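Side-chain contacts in glutamine synthetase (Streptomyces coelicolor, PDB 4BAX), which belongs to the glutamine synthetase family, pairing a beta-grasp domain with a catalytic domain in an assembly of ten chains: residues E116-K121 with P219-G224; K223-G228 with G277-A282. All coordinates share one frame; numbering follows the deposited sequence.

Both interactions involve the loop between strands 214-216 and 231-236, and they share K223 and G224; their centres lie about 12 Å apart on the same side of the chain's centre. Interaction 1 sits deeper, partly buried, where the start of the loop rests against strand 110-121 through a proline, a threonine and a phenylalanine. Interaction 2 is a surface meeting of that loop's later part with the loop 277-282, made mostly by a carboxylate and an imidazole. One is thus mainly apolar and backed by the sheet, the other polar and outlying. K220 may link them: its NZ bonds to G224 O, and probably to W226 O.

Interaction 1 of 2, residues E116-K121 with P219-G224; sequences EYTFFK and PKPVKG
P221 lies against the side chains of T118 and F120, two strand residues whose CB atoms point at the loop, and its ring atoms divide the work between them. CB takes the phenylalanine: it sits at the edge of the F120 ring, close to the ring plane, 3.8 Å from F120 CE1, with CZ hardly farther. CG takes the threonine, coming to 3.6 Å from T118 OG1, while T118 CB stands a little behind. Both strand side chains cross the proline at about a right angle. The backbones stay well separated, with T118 CA 7.4 Å from P221 CA, and the side chains bridge the interval.

T118 holds OG1 beside its backbone N (chi1 -44°), a rotation that sets the hydroxyl, rather than CG2, against P221 CG. OG1 is also hydrogen-bonded to Q180 NE2, so this polar atom is satisfied although the residue is buried. The F120 ring has T118 O at its edge, in plane, and F120 also packs on P125 of the short strand 124-125, where V222 of the loop rests too; P125 is therefore common ground for both segments.

On the loop side, the CB of K220 points away from the strand, and the lysine fixes its own chain. K220 NZ donates to G224 O at 2.8 Å, with a C=O...N angle of 153° and the donor tilted 27° from the carbonyl plane. NZ probably also reaches W226 O, though the model puts them too close for the geometry to be relied on. E116 OE1 accepts from G230 N, tying the strand to the far end of the same loop.

What results is a proline-bearing connection packed against strand 110-121 of the catalytic-domain sheet, joining the antiparallel partners 214-216 and 231-236 of that strand.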
# COMPACT_ATOMS: atom_id res chain seq x y z
N GLU A 116 7.21 -27.55 -24.55
CA GLU A 116 6.73 -26.21 -24.29
C GLU A 116 6.11 -26.10 -22.89
O GLU A 116 5.62 -27.08 -22.32
CB GLU A 116 5.72 -25.79 -25.36
CG GLU A 116 6.34 -25.70 -26.77
CD GLU A 116 5.35 -25.26 -27.85
OE1 GLU A 116 4.12 -25.38 -27.63
OE2 GLU A 116 5.81 -24.77 -28.92
N TYR A 117 6.14 -24.88 -22.35
CA TYR A 117 5.54 -24.61 -21.06
C TYR A 117 5.25 -23.13 -20.94
O TYR A 117 5.89 -22.33 -21.63
CB TYR A 117 6.45 -25.06 -19.92
CG TYR A 117 7.83 -24.42 -19.96
CD1 TYR A 117 8.83 -24.89 -20.81
CD2 TYR A 117 8.13 -23.33 -19.17
CE1 TYR A 117 10.08 -24.31 -20.85
CE2 TYR A 117 9.39 -22.74 -19.21
CZ TYR A 117 10.35 -23.24 -20.04
OH TYR A 117 11.59 -22.64 -20.07
N THR A 118 4.36 -22.78 -20.02
CA THR A 118 3.98 -21.38 -19.80
C THR A 118 4.17 -21.00 -18.34
O THR A 118 3.75 -21.75 -17.45
CB THR A 118 2.51 -21.13 -20.25
OG1 THR A 118 2.28 -21.76 -21.52
CG2 THR A 118 2.22 -19.63 -20.36
N PHE A 119 4.81 -19.86 -18.09
CA PHE A 119 4.95 -19.34 -16.72
C PHE A 119 3.69 -18.69 -16.16
O PHE A 119 3.01 -17.92 -16.86
CB PHE A 119 6.12 -18.35 -16.61
CG PHE A 119 7.46 -19.00 -16.65
CD1 PHE A 119 7.73 -20.08 -15.85
CD2 PHE A 119 8.46 -18.53 -17.52
CE1 PHE A 119 8.99 -20.70 -15.91
CE2 PHE A 119 9.70 -19.15 -17.59
CZ PHE A 119 9.97 -20.23 -16.77
N PHE A 120 3.45 -18.91 -14.88
CA PHE A 120 2.31 -18.29 -14.21
C PHE A 120 2.78 -17.71 -12.89
O PHE A 120 3.68 -18.25 -12.24
CB PHE A 120 1.20 -19.31 -13.96
CG PHE A 120 0.17 -19.38 -15.04
CD1 PHE A 120 0.48 -19.92 -16.29
CD2 PHE A 120 -1.12 -18.89 -14.83
CE1 PHE A 120 -0.47 -19.96 -17.31
CE2 PHE A 120 -2.09 -18.94 -15.85
CZ PHE A 120 -1.76 -19.48 -17.09
N LYS A 121 2.16 -16.60 -12.49
CA LYS A 121 2.33 -16.09 -11.15
C LYS A 121 0.93 -16.11 -10.49
O LYS A 121 0.09 -15.23 -10.74
CB LYS A 121 2.91 -14.68 -11.17
CG LYS A 121 2.97 -14.10 -9.77
CD LYS A 121 4.33 -14.26 -9.13
CE LYS A 121 4.21 -14.25 -7.59
NZ LYS A 121 5.48 -13.95 -6.85
N PRO A 219 -2.06 -27.51 -22.00
CA PRO A 219 -2.05 -27.37 -23.46
C PRO A 219 -2.63 -26.06 -23.96
O PRO A 219 -2.19 -25.56 -25.00
CB PRO A 219 -2.89 -28.56 -23.94
CG PRO A 219 -3.73 -28.93 -22.78
CD PRO A 219 -2.95 -28.60 -21.54
N LYS A 220 -3.62 -25.53 -23.25
CA LYS A 220 -4.22 -24.24 -23.60
C LYS A 220 -4.43 -23.38 -22.34
O LYS A 220 -5.56 -23.19 -21.90
CB LYS A 220 -5.56 -24.48 -24.33
CG LYS A 220 -6.17 -23.27 -25.04
CD LYS A 220 -5.49 -23.00 -26.38
CE LYS A 220 -6.25 -21.95 -27.19
NZ LYS A 220 -5.39 -21.27 -28.22
N PRO A 221 -3.35 -22.82 -21.79
CA PRO A 221 -3.37 -22.07 -20.53
C PRO A 221 -4.29 -20.83 -20.57
O PRO A 221 -4.94 -20.51 -19.57
CB PRO A 221 -1.89 -21.69 -20.32
CG PRO A 221 -1.30 -21.74 -21.67
CD PRO A 221 -2.00 -22.86 -22.37
N VAL A 222 -4.36 -20.15 -21.71
CA VAL A 222 -5.34 -19.07 -21.88
C VAL A 222 -6.25 -19.39 -23.06
O VAL A 222 -5.78 -19.67 -24.17
CB VAL A 222 -4.65 -17.70 -22.11
CG1 VAL A 222 -5.68 -16.59 -22.24
CG2 VAL A 222 -3.67 -17.38 -20.98
N LYS A 223 -7.56 -19.29 -22.85
CA LYS A 223 -8.50 -19.59 -23.94
C LYS A 223 -8.48 -18.50 -25.01
O LYS A 223 -8.14 -17.34 -24.74
CB LYS A 223 -9.93 -19.83 -23.43
CG LYS A 223 -10.74 -18.54 -23.29
CD LYS A 223 -11.68 -18.54 -22.08
CE LYS A 223 -12.34 -17.16 -21.91
NZ LYS A 223 -13.41 -17.16 -20.87
N GLY A 224 -8.79 -18.88 -26.24
CA GLY A 224 -8.79 -17.92 -27.33
C GLY A 224 -7.68 -18.09 -28.35
O GLY A 224 -7.21 -19.19 -28.61

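Interaction 2 of 2, residues K223-G228 with G277-A282; sequences KGDWNG and GLHETA
D225 and H279 give most of the buried surface in this contact, in nearly equal parts. The aspartate comes to the histidine with one oxygen: D225 OD1 lies 3.0 Å from H279 CE1, in the plane of the imidazole and at its edge. D225 OD1 is 3.8 Å from H279 ND1 and 4.0 Å from H279 NE2, too far for a hydrogen bond to either. The carboxylate stands almost upright to the ring, their planes 81° apart, and the two side chains cross at about a right angle.

D225 keeps CG beside its backbone N (chi1 -76°), and although its CB does not aim at the other loop, the carboxylate ends up nearer to it. The CB of H279, by contrast, is directed at the other loop. L278 CD1 is at the fringe, 4.4 Å from D225 OD1.

Behind D225, the backbone N of N227 bonds to Q137 OE1 and its backbone O to Q180 NE2, anchoring the loop, and W226 meets F128 edge-to-face. Behind H279, T281 OG1 makes a weak hydrogen bond to R315 O.

With all three touching residues exposed, solvent can compete here. At 2.55 Å resolution the close approach is doubtful, and with the ring turned over a nitrogen would take the place of CE1, so the atom facing OD1 is itself uncertain. Attraction of the carboxylate to a polarised C-H, or to a protonated ring, is only a possibility.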
# COMPACT_ATOMS: atom_id res chain seq x y z
N LYS A 223 -7.56 -19.29 -22.85
CA LYS A 223 -8.50 -19.59 -23.94
C LYS A 223 -8.48 -18.50 -25.01
O LYS A 223 -8.14 -17.34 -24.74
CB LYS A 223 -9.93 -19.83 -23.43
CG LYS A 223 -10.74 -18.54 -23.29
CD LYS A 223 -11.68 -18.54 -22.08
CE LYS A 223 -12.34 -17.16 -21.91
NZ LYS A 223 -13.41 -17.16 -20.87
N GLY A 224 -8.79 -18.88 -26.24
CA GLY A 224 -8.79 -17.92 -27.33
C GLY A 224 -7.68 -18.09 -28.35
O GLY A 224 -7.21 -19.19 -28.61
N ASP A 225 -7.22 -16.97 -28.89
CA ASP A 225 -6.25 -17.02 -29.96
C ASP A 225 -4.84 -17.11 -29.42
O ASP A 225 -3.87 -17.17 -30.19
CB ASP A 225 -6.39 -15.79 -30.85
CG ASP A 225 -7.60 -15.88 -31.77
OD1 ASP A 225 -8.01 -17.02 -32.09
OD2 ASP A 225 -8.10 -14.82 -32.20
N TRP A 226 -4.72 -17.10 -28.10
CA TRP A 226 -3.43 -17.30 -27.44
C TRP A 226 -2.91 -18.72 -27.69
O TRP A 226 -3.65 -19.70 -27.63
CB TRP A 226 -3.53 -16.96 -25.94
CG TRP A 226 -4.08 -15.58 -25.74
CD1 TRP A 226 -5.38 -15.24 -25.49
CD2 TRP A 226 -3.35 -14.36 -25.82
NE1 TRP A 226 -5.49 -13.86 -25.39
CE2 TRP A 226 -4.26 -13.31 -25.59
CE3 TRP A 226 -2.01 -14.05 -26.05
CZ2 TRP A 226 -3.87 -11.98 -25.59
CZ3 TRP A 226 -1.63 -12.72 -26.05
CH2 TRP A 226 -2.56 -11.71 -25.82
N ASN A 227 -1.61 -18.81 -27.94
CA ASN A 227 -1.01 -20.07 -28.37
C ASN A 227 -1.07 -21.20 -27.34
O ASN A 227 -0.81 -21.00 -26.15
CB ASN A 227 0.43 -19.85 -28.82
CG ASN A 227 0.59 -19.96 -30.32
OD1 ASN A 227 -0.24 -19.46 -31.09
ND2 ASN A 227 1.68 -20.58 -30.75
N GLY A 228 -1.34 -22.39 -27.84
CA GLY A 228 -1.29 -23.59 -27.01
C GLY A 228 0.14 -24.05 -26.75
O GLY A 228 1.09 -23.60 -27.40
N GLY A 277 -9.37 -26.57 -35.35
CA GLY A 277 -9.06 -26.46 -36.76
C GLY A 277 -8.25 -25.22 -37.07
O GLY A 277 -7.20 -25.31 -37.72
N LEU A 278 -8.69 -24.08 -36.54
CA LEU A 278 -8.27 -22.76 -37.02
C LEU A 278 -6.77 -22.45 -36.97
O LEU A 278 -6.18 -22.04 -37.97
CB LEU A 278 -9.04 -21.69 -36.25
CG LEU A 278 -9.28 -22.09 -34.78
CD1 LEU A 278 -8.77 -21.06 -33.78
CD2 LEU A 278 -10.76 -22.39 -34.54
N HIS A 279 -6.14 -22.63 -35.81
CA HIS A 279 -4.70 -22.43 -35.70
C HIS A 279 -3.98 -23.75 -35.55
O HIS A 279 -4.52 -24.81 -35.89
CB HIS A 279 -4.34 -21.52 -34.53
CG HIS A 279 -4.98 -20.17 -34.63
ND1 HIS A 279 -5.80 -19.66 -33.65
CD2 HIS A 279 -4.99 -19.27 -35.65
CE1 HIS A 279 -6.26 -18.48 -34.04
NE2 HIS A 279 -5.79 -18.22 -35.24
N GLU A 280 -2.76 -23.68 -35.03
CA GLU A 280 -2.00 -24.89 -34.79
C GLU A 280 -2.68 -25.86 -33.83
O GLU A 280 -3.20 -25.49 -32.77
CB GLU A 280 -0.59 -24.53 -34.29
CG GLU A 280 0.12 -23.52 -35.17
CD GLU A 280 0.65 -24.16 -36.42
OE1 GLU A 280 0.61 -25.40 -36.49
OE2 GLU A 280 1.11 -23.42 -37.32
N THR A 281 -2.69 -27.12 -34.25
CA THR A 281 -2.09 -27.50 -35.55
C THR A 281 -3.25 -27.85 -36.48
O THR A 281 -3.76 -26.99 -37.22
CB THR A 281 -1.12 -28.71 -35.41
OG1 THR A 281 -0.40 -28.64 -34.17
CG2 THR A 281 -0.11 -28.70 -36.53
N ALA A 282 -3.67 -29.11 -36.43
CA ALA A 282 -4.75 -29.64 -37.24
C ALA A 282 -5.80 -29.98 -36.20
O ALA A 282 -5.47 -30.01 -35.01
CB ALA A 282 -4.28 -30.90 -37.96